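Local coordinates for protein cyclic UMP-AMP synthase (Rhodothermus marinus SG0.5JP17-172, PDB 6E0K) that synthesises the second messenger 3',3'-cUAMP from UTP and ATP with magnesium, as the signal-making enzyme of a CBASS antiphage defence system, at residues Tyr213-Lys226 / Trp241-Asn254. Residues are numbered along the deposited sequence; the frame is centred on the assembly and turned at random.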
loop_
_atom_site.group_PDB
_atom_site.type_symbol
_atom_site.label_atom_id
_atom_site.label_comp_id
_atom_site.label_asym_id
_atom_site.label_seq_id
_atom_site.Cartn_x
_atom_site.Cartn_y
_atom_site.Cartn_z
ATOM N N TYR A 213 -1.432 2.669 -4.870
ATOM C CA TYR A 213 -0.360 2.953 -3.926
ATOM C C TYR A 213 0.354 4.254 -4.278
ATOM O O TYR A 213 0.616 5.088 -3.402
ATOM C CB TYR A 213 0.613 1.775 -3.888
ATOM C CG TYR A 213 1.863 2.033 -3.086
ATOM C CD1 TYR A 213 1.838 1.970 -1.699
ATOM C CD2 TYR A 213 3.065 2.324 -3.715
ATOM C CE1 TYR A 213 2.983 2.179 -0.954
ATOM C CE2 TYR A 213 4.225 2.551 -2.976
ATOM C CZ TYR A 213 4.167 2.481 -1.589
ATOM O OH TYR A 213 5.306 2.693 -0.835
ATOM N N PHE A 214 0.673 4.450 -5.564
ATOM C CA PHE A 214 1.341 5.681 -5.986
ATOM C C PHE A 214 0.464 6.901 -5.739
ATOM O O PHE A 214 0.961 7.979 -5.381
ATOM C CB PHE A 214 1.713 5.599 -7.467
ATOM C CG PHE A 214 2.780 4.592 -7.787
ATOM C CD1 PHE A 214 3.738 4.242 -6.850
ATOM C CD2 PHE A 214 2.821 4.000 -9.042
ATOM C CE1 PHE A 214 4.725 3.317 -7.159
ATOM C CE2 PHE A 214 3.794 3.073 -9.360
ATOM C CZ PHE A 214 4.751 2.733 -8.416
ATOM N N LEU A 215 -0.852 6.750 -5.918
ATOM C CA LEU A 215 -1.752 7.879 -5.695
ATOM C C LEU A 215 -1.793 8.253 -4.219
ATOM O O LEU A 215 -1.774 9.442 -3.879
ATOM C CB LEU A 215 -3.153 7.546 -6.220
ATOM C CG LEU A 215 -4.215 8.619 -6.010
ATOM C CD1 LEU A 215 -3.795 9.923 -6.656
ATOM C CD2 LEU A 215 -5.544 8.119 -6.567
ATOM N N GLU A 216 -1.827 7.252 -3.325
ATOM C CA GLU A 216 -1.759 7.535 -1.889
ATOM C C GLU A 216 -0.476 8.268 -1.542
ATOM O O GLU A 216 -0.491 9.266 -0.810
ATOM C CB GLU A 216 -1.864 6.241 -1.072
ATOM C CG GLU A 216 -3.242 5.619 -1.116
ATOM C CD GLU A 216 -3.475 4.526 -0.071
ATOM O OE1 GLU A 216 -2.703 4.379 0.921
ATOM O OE2 GLU A 216 -4.449 3.784 -0.271
ATOM N N CYS A 217 0.653 7.786 -2.067
ATOM C CA CYS A 217 1.928 8.439 -1.792
ATOM C C CYS A 217 1.949 9.864 -2.329
ATOM O O CYS A 217 2.483 10.768 -1.678
ATOM C CB CYS A 217 3.083 7.627 -2.388
ATOM S SG CYS A 217 3.373 6.032 -1.572
ATOM N N LEU A 218 1.383 10.085 -3.520
ATOM C CA LEU A 218 1.348 11.430 -4.081
ATOM C C LEU A 218 0.583 12.372 -3.164
ATOM O O LEU A 218 1.056 13.466 -2.830
ATOM C CB LEU A 218 0.712 11.396 -5.474
ATOM C CG LEU A 218 0.673 12.732 -6.219
ATOM C CD1 LEU A 218 2.072 13.070 -6.747
ATOM C CD2 LEU A 218 -0.346 12.694 -7.359
ATOM N N LEU A 219 -0.594 11.934 -2.710
ATOM C CA LEU A 219 -1.416 12.778 -1.847
ATOM C C LEU A 219 -0.806 12.958 -0.464
ATOM O O LEU A 219 -1.026 13.998 0.180
ATOM C CB LEU A 219 -2.817 12.167 -1.743
ATOM C CG LEU A 219 -3.556 12.183 -3.087
ATOM C CD1 LEU A 219 -4.827 11.325 -3.031
ATOM C CD2 LEU A 219 -3.892 13.607 -3.545
ATOM N N TYR A 220 -0.036 11.975 0.007
ATOM C CA TYR A 220 0.614 12.109 1.305
ATOM C C TYR A 220 1.527 13.327 1.351
ATOM O O TYR A 220 1.703 13.939 2.414
ATOM C CB TYR A 220 1.405 10.840 1.624
ATOM C CG TYR A 220 2.058 10.910 2.976
ATOM C CD1 TYR A 220 1.322 10.688 4.129
ATOM C CD2 TYR A 220 3.403 11.217 3.096
ATOM C CE1 TYR A 220 1.908 10.764 5.370
ATOM C CE2 TYR A 220 3.997 11.297 4.341
ATOM C CZ TYR A 220 3.247 11.068 5.463
ATOM O OH TYR A 220 3.834 11.147 6.707
ATOM N N ASN A 221 2.096 13.704 0.210
ATOM C CA ASN A 221 3.031 14.820 0.160
ATOM C C ASN A 221 2.361 16.187 0.145
ATOM O O ASN A 221 3.067 17.204 0.257
ATOM C CB ASN A 221 3.922 14.667 -1.067
ATOM C CG ASN A 221 5.017 13.663 -0.846
ATOM O OD1 ASN A 221 6.081 14.022 -0.359
ATOM N ND2 ASN A 221 4.759 12.392 -1.160
ATOM N N VAL A 222 1.042 16.233 0.041
ATOM C CA VAL A 222 0.316 17.501 -0.050
ATOM C C VAL A 222 0.148 18.073 1.354
ATOM O O VAL A 222 -0.201 17.322 2.277
ATOM C CB VAL A 222 -1.040 17.274 -0.710
ATOM C CG1 VAL A 222 -1.844 18.571 -0.772
ATOM C CG2 VAL A 222 -0.870 16.687 -2.105
ATOM N N PRO A 223 0.372 19.379 1.560
ATOM C CA PRO A 223 0.222 19.955 2.904
ATOM C C PRO A 223 -1.158 19.694 3.487
ATOM O O PRO A 223 -2.158 19.656 2.769
ATOM C CB PRO A 223 0.452 21.454 2.677
ATOM C CG PRO A 223 1.317 21.521 1.451
ATOM C CD PRO A 223 0.829 20.385 0.578
ATOM N N ASP A 224 -1.199 19.509 4.817
ATOM C CA ASP A 224 -2.459 19.191 5.490
ATOM C C ASP A 224 -3.517 20.265 5.259
ATOM O O ASP A 224 -4.718 19.960 5.253
ATOM C CB ASP A 224 -2.224 19.002 6.996
ATOM C CG ASP A 224 -1.435 17.753 7.314
ATOM O OD1 ASP A 224 -1.282 16.894 6.415
ATOM O OD2 ASP A 224 -0.963 17.624 8.468
ATOM N N SER A 225 -3.091 21.522 5.067
ATOM C CA SER A 225 -4.012 22.641 4.877
ATOM C C SER A 225 -4.890 22.490 3.642
ATOM O O SER A 225 -5.925 23.160 3.549
ATOM C CB SER A 225 -3.224 23.945 4.779
ATOM O OG SER A 225 -2.171 23.820 3.824
ATOM N N LYS A 226 -4.504 21.644 2.686
ATOM C CA LYS A 226 -5.294 21.476 1.471
ATOM C C LYS A 226 -6.489 20.554 1.667
ATOM O O LYS A 226 -7.380 20.521 0.807
ATOM C CB LYS A 226 -4.403 20.942 0.339
ATOM C CG LYS A 226 -3.124 21.768 0.132
ATOM C CD LYS A 226 -3.438 23.229 -0.115
ATOM C CE LYS A 226 -2.163 24.035 -0.302
ATOM N NZ LYS A 226 -2.494 25.463 -0.517
ATOM N N TRP A 241 -2.168 22.663 -5.847
ATOM C CA TRP A 241 -0.863 22.624 -5.192
ATOM C C TRP A 241 0.078 21.654 -5.900
ATOM O O TRP A 241 1.255 21.969 -6.115
ATOM C CB TRP A 241 -1.011 22.252 -3.714
ATOM C CG TRP A 241 0.302 22.293 -2.989
ATOM C CD1 TRP A 241 0.862 23.379 -2.377
ATOM C CD2 TRP A 241 1.233 21.216 -2.818
ATOM N NE1 TRP A 241 2.079 23.045 -1.832
ATOM C CE2 TRP A 241 2.334 21.727 -2.101
ATOM C CE3 TRP A 241 1.245 19.869 -3.204
ATOM C CZ2 TRP A 241 3.427 20.937 -1.750
ATOM C CZ3 TRP A 241 2.336 19.085 -2.864
ATOM C CH2 TRP A 241 3.414 19.621 -2.143
ATOM N N LEU A 242 -0.416 20.470 -6.270
ATOM C CA LEU A 242 0.426 19.496 -6.964
ATOM C C LEU A 242 0.928 20.035 -8.303
ATOM O O LEU A 242 2.073 19.773 -8.698
ATOM C CB LEU A 242 -0.351 18.188 -7.163
ATOM C CG LEU A 242 -0.502 17.328 -5.901
ATOM C CD1 LEU A 242 -1.560 16.257 -6.107
ATOM C CD2 LEU A 242 0.835 16.689 -5.512
ATOM N N LYS A 243 0.090 20.800 -9.013
ATOM C CA LYS A 243 0.491 21.350 -10.308
ATOM C C LYS A 243 1.659 22.313 -10.176
ATOM O O LYS A 243 2.452 22.462 -11.118
ATOM C CB LYS A 243 -0.707 22.045 -10.965
ATOM C CG LYS A 243 -1.646 21.080 -11.657
ATOM C CD LYS A 243 -3.031 21.675 -11.872
ATOM C CE LYS A 243 -3.024 22.866 -12.790
ATOM N NZ LYS A 243 -4.435 23.334 -12.994
ATOM N N ARG A 244 1.775 22.977 -9.027
ATOM C CA ARG A 244 2.821 23.964 -8.777
ATOM C C ARG A 244 3.993 23.409 -7.980
ATOM O O ARG A 244 4.966 24.138 -7.758
ATOM C CB ARG A 244 2.220 25.169 -8.046
ATOM C CG ARG A 244 1.164 25.897 -8.865
ATOM C CD ARG A 244 0.251 26.767 -8.019
ATOM N NE ARG A 244 -0.641 27.572 -8.855
ATOM C CZ ARG A 244 -1.697 27.099 -9.513
ATOM N NH1 ARG A 244 -2.016 25.806 -9.450
ATOM N NH2 ARG A 244 -2.436 27.920 -10.250
ATOM N N ALA A 245 3.935 22.150 -7.560
ATOM C CA ALA A 245 4.926 21.602 -6.649
ATOM C C ALA A 245 6.122 21.039 -7.406
ATOM O O ALA A 245 6.044 20.703 -8.591
ATOM C CB ALA A 245 4.310 20.509 -5.777
ATOM N N ASP A 246 7.244 20.949 -6.694
ATOM C CA ASP A 246 8.416 20.219 -7.172
ATOM C C ASP A 246 8.249 18.781 -6.716
ATOM O O ASP A 246 8.435 18.463 -5.541
ATOM C CB ASP A 246 9.700 20.843 -6.636
ATOM C CG ASP A 246 10.954 20.084 -7.059
ATOM O OD1 ASP A 246 10.851 19.054 -7.755
ATOM O OD2 ASP A 246 12.066 20.537 -6.699
ATOM N N LEU A 247 7.877 17.907 -7.652
ATOM C CA LEU A 247 7.596 16.518 -7.321
ATOM C C LEU A 247 8.850 15.712 -7.013
ATOM O O LEU A 247 8.737 14.634 -6.416
ATOM C CB LEU A 247 6.859 15.846 -8.481
ATOM C CG LEU A 247 5.596 16.524 -9.010
ATOM C CD1 LEU A 247 5.054 15.715 -10.184
ATOM C CD2 LEU A 247 4.556 16.640 -7.907
ATOM N N SER A 248 10.029 16.209 -7.408
ATOM C CA SER A 248 11.198 15.345 -7.542
ATOM C C SER A 248 11.626 14.734 -6.215
ATOM O O SER A 248 12.142 13.611 -6.194
ATOM C CB SER A 248 12.357 16.122 -8.174
ATOM O OG SER A 248 12.862 17.114 -7.293
ATOM N N LYS A 249 11.412 15.435 -5.101
ATOM C CA LYS A 249 11.826 14.934 -3.797
ATOM C C LYS A 249 10.677 14.338 -2.992
ATOM O O LYS A 249 10.824 14.146 -1.780
ATOM C CB LYS A 249 12.500 16.036 -2.974
ATOM C CG LYS A 249 13.704 16.711 -3.620
ATOM C CD LYS A 249 14.399 17.623 -2.609
ATOM C CE LYS A 249 15.564 18.380 -3.227
ATOM N NZ LYS A 249 16.517 18.874 -2.188
ATOM N N PHE A 250 9.543 14.037 -3.625
ATOM C CA PHE A 250 8.446 13.412 -2.889
ATOM C C PHE A 250 8.887 12.068 -2.332
ATOM O O PHE A 250 9.598 11.301 -2.988
ATOM C CB PHE A 250 7.211 13.205 -3.772
ATOM C CG PHE A 250 6.338 14.428 -3.920
ATOM C CD1 PHE A 250 6.818 15.696 -3.622
ATOM C CD2 PHE A 250 5.026 14.295 -4.352
ATOM C CE1 PHE A 250 6.007 16.815 -3.779
ATOM C CE2 PHE A 250 4.211 15.399 -4.503
ATOM C CZ PHE A 250 4.698 16.661 -4.213
ATOM N N ARG A 251 8.452 11.789 -1.114
ATOM C CA ARG A 251 8.749 10.544 -0.435
ATOM C C ARG A 251 7.469 9.734 -0.344
ATOM O O ARG A 251 6.369 10.288 -0.303
ATOM C CB ARG A 251 9.310 10.809 0.963
ATOM C CG ARG A 251 10.554 11.669 0.950
ATOM C CD ARG A 251 11.752 10.831 0.602
ATOM N NE ARG A 251 12.167 10.033 1.749
ATOM C CZ ARG A 251 13.094 9.084 1.707
ATOM N NH1 ARG A 251 13.707 8.792 0.564
ATOM N NH2 ARG A 251 13.404 8.417 2.814
ATOM N N CYS A 252 7.617 8.417 -0.332
ATOM C CA CYS A 252 6.467 7.563 -0.112
ATOM C C CYS A 252 5.903 7.782 1.287
ATOM O O CYS A 252 6.570 8.309 2.181
ATOM C CB CYS A 252 6.849 6.099 -0.307
ATOM S SG CYS A 252 7.137 5.721 -2.063
ATOM N N GLN A 253 4.649 7.363 1.461
ATOM C CA GLN A 253 3.981 7.519 2.749
ATOM C C GLN A 253 4.727 6.797 3.866
ATOM O O GLN A 253 4.643 7.212 5.029
ATOM C CB GLN A 253 2.538 7.022 2.633
ATOM C CG GLN A 253 1.689 7.178 3.891
ATOM C CD GLN A 253 0.208 7.051 3.577
ATOM O OE1 GLN A 253 -0.333 7.860 2.824
ATOM N NE2 GLN A 253 -0.446 6.061 4.149
ATOM N N ASN A 254 5.466 5.727 3.548
ATOM C CA ASN A 254 6.230 5.038 4.588
ATOM C C ASN A 254 7.418 5.846 5.101
ATOM O O ASN A 254 8.038 5.429 6.082
ATOM C CB ASN A 254 6.707 3.649 4.120
ATOM C CG ASN A 254 7.652 3.693 2.910
ATOM O OD1 ASN A 254 8.406 4.640 2.717
ATOM N ND2 ASN A 254 7.620 2.637 2.112
HETATM O O HOH W 1 4.599 4.135 1.451
HETATM O O HOH W 2 -3.189 5.844 3.254
HETATM O O HOH W 3 7.975 13.555 1.120
#
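N221 lies flat on the ring of F250. Its CB sits over the middle of that ring, 3.5 Å from the centroid, a CH-pi contact. Next along, CG is 3.4 Å from F250 CG, and the amide and ring planes are only 5° apart, so the two groups stack. OD1 takes a weak bond from R251 N at 3.3 Å. ND2 gives two bonds, to R251 O across the contact at 2.8 Å and back to C217 O of helix 212-220. Both acceptors lie near the amide plane, which fixes the rotation of the group. The contact lies in the helical part of this CD-NTase, where helix 212-220 and the turn after it meet the last turn of helix 231-244 and the loop that follows. P223 continues the packing: its CD stands over the six-membered ring of W241, 3.4 Å from the centroid. A245 CB covers the opposite face. V222 CG2 touches both W241 CE3 and L242 CD2, and L218 CD1 meets the edge of the F250 ring. Further along, Q253 N donates to C217 SG at 3.5 Å and 167°. CG of Q253, anti to its own N (chi1 -177°), reaches over one face of the Y220 ring, and OE1 goes on to bond Y186 OH.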